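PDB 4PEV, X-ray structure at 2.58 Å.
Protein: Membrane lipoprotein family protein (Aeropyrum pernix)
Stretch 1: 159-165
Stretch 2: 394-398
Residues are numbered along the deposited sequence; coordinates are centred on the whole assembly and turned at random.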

# COMPACT_ATOMS: atom_id res chain seq x y z
N GLU C 159 6.70 -3.47 4.38
CA GLU C 159 5.59 -2.55 4.65
C GLU C 159 5.61 -1.98 6.05
O GLU C 159 5.08 -0.90 6.29
CB GLU C 159 4.24 -3.23 4.43
CG GLU C 159 3.85 -3.45 2.99
CD GLU C 159 4.43 -4.72 2.37
OE1 GLU C 159 5.13 -5.48 3.06
OE2 GLU C 159 4.15 -4.95 1.18
N GLN C 160 6.20 -2.70 6.99
CA GLN C 160 6.37 -2.19 8.34
C GLN C 160 7.03 -0.80 8.30
O GLN C 160 6.66 0.12 9.06
CB GLN C 160 7.22 -3.14 9.20
CG GLN C 160 6.76 -4.60 9.20
CD GLN C 160 7.65 -5.52 8.37
OE1 GLN C 160 8.03 -5.21 7.23
NE2 GLN C 160 7.99 -6.67 8.93
N GLU C 161 7.98 -0.65 7.39
CA GLU C 161 8.81 0.53 7.37
C GLU C 161 7.95 1.76 7.10
O GLU C 161 7.92 2.68 7.93
CB GLU C 161 9.96 0.37 6.36
CG GLU C 161 10.92 -0.78 6.71
CD GLU C 161 12.20 -0.84 5.87
OE1 GLU C 161 12.45 0.05 5.02
OE2 GLU C 161 12.97 -1.80 6.06
N VAL C 162 7.21 1.75 5.99
CA VAL C 162 6.36 2.91 5.63
C VAL C 162 5.11 3.09 6.54
O VAL C 162 4.75 4.21 6.88
CB VAL C 162 5.96 2.87 4.14
CG1 VAL C 162 4.87 1.84 3.86
CG2 VAL C 162 5.52 4.25 3.66
N ALA C 163 4.46 1.99 6.92
CA ALA C 163 3.28 2.06 7.78
C ALA C 163 3.59 2.64 9.15
O ALA C 163 2.77 3.36 9.73
CB ALA C 163 2.67 0.68 7.94
N SER C 164 4.77 2.32 9.69
CA SER C 164 5.21 2.90 10.95
C SER C 164 5.31 4.40 10.85
O SER C 164 4.96 5.10 11.80
CB SER C 164 6.55 2.29 11.42
OG SER C 164 7.64 2.62 10.56
N LEU C 165 5.80 4.92 9.72
CA LEU C 165 5.88 6.37 9.55
C LEU C 165 4.48 6.96 9.55
O LEU C 165 4.23 8.01 10.13
CB LEU C 165 6.59 6.74 8.26
CG LEU C 165 8.01 6.22 8.15
CD1 LEU C 165 8.66 6.69 6.87
CD2 LEU C 165 8.83 6.66 9.35
N LYS C 394 15.34 -2.86 12.32
CA LYS C 394 14.84 -3.78 11.31
C LYS C 394 13.70 -4.59 11.93
O LYS C 394 13.84 -5.18 13.00
CB LYS C 394 15.96 -4.70 10.80
CG LYS C 394 15.63 -5.48 9.51
CD LYS C 394 16.64 -6.60 9.25
CE LYS C 394 16.41 -7.32 7.93
NZ LYS C 394 16.62 -6.41 6.77
N PHE C 395 12.56 -4.61 11.23
CA PHE C 395 11.39 -5.33 11.70
C PHE C 395 11.52 -6.83 11.42
O PHE C 395 12.30 -7.24 10.57
CB PHE C 395 10.14 -4.77 11.02
CG PHE C 395 9.84 -3.34 11.36
CD1 PHE C 395 10.37 -2.30 10.61
CD2 PHE C 395 8.99 -3.02 12.42
CE1 PHE C 395 10.09 -0.98 10.92
CE2 PHE C 395 8.70 -1.71 12.74
CZ PHE C 395 9.25 -0.68 11.99
N VAL C 396 10.73 -7.63 12.12
CA VAL C 396 10.66 -9.07 11.88
C VAL C 396 9.52 -9.38 10.91
O VAL C 396 8.46 -8.79 11.02
CB VAL C 396 10.42 -9.88 13.18
CG1 VAL C 396 10.74 -11.35 12.97
CG2 VAL C 396 11.25 -9.32 14.33
N THR C 397 9.75 -10.29 9.97
CA THR C 397 8.70 -10.75 9.06
C THR C 397 7.99 -11.92 9.72
O THR C 397 8.54 -13.01 9.77
CB THR C 397 9.28 -11.25 7.71
OG1 THR C 397 10.56 -10.63 7.46
CG2 THR C 397 8.30 -10.95 6.54
N PRO C 398 6.76 -11.71 10.24
CA PRO C 398 6.06 -12.84 10.88
C PRO C 398 5.97 -14.12 10.02
O PRO C 398 5.61 -14.07 8.83
CB PRO C 398 4.66 -12.28 11.19
CG PRO C 398 4.56 -10.99 10.46
CD PRO C 398 5.96 -10.48 10.29

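The contact between helical residues 159-165 and the extended, irregular segment 394-398 is small, burying 246 Å² in all, and centres on Q160 and F395, whose CA atoms lie 6.8 Å apart. Both residues direct their CA-to-CB bonds toward the opposite stretch. With chi1 at -64° (m) and chi2 at 89°, F395 lays its ring along the helix, so that Q160 CB sits over one face, 3.6 Å from the ring centroid and 19° off the ring normal. This is a CH-pi contact, and its closest atom pair is Q160 CB to F395 CG at 3.4 Å.

The Q160 side chain makes a second contact. Its chi1 is m (-52°), but chi2, at 105°, lies between wells. In this conformation NE2 reaches the backbone of the second stretch and donates a weak hydrogen bond to V396 O at 3.0 Å. The N-H...O angle of 121° marks the bond as weak: the distance is ordinary, but the hydrogen points well off the line to the acceptor. V396 thus takes part through its carbonyl, while its own CA-to-CB bond points away from the helix.

Further along the ring, F395 meets the next parts of the helix obliquely. E161 CA approaches F395 CE1 at 4.1 Å, and the E161 side chain, leaving sideways with chi1 m and chi2 t, passes at 4.2 Å from CG to F395 CD1. Both its carboxylate oxygens are hydrogen-bonded outside the two stretches. One turn on from Q160, S164 OG lies 3.9 Å from F395 CZ. The p rotamer of S164 (chi1 66°) brings OG back to the helix backbone, where it donates a 2.6 Å hydrogen bond to E161 O; the hydroxyl can therefore pack beside the aromatic ring with its donor satisfied.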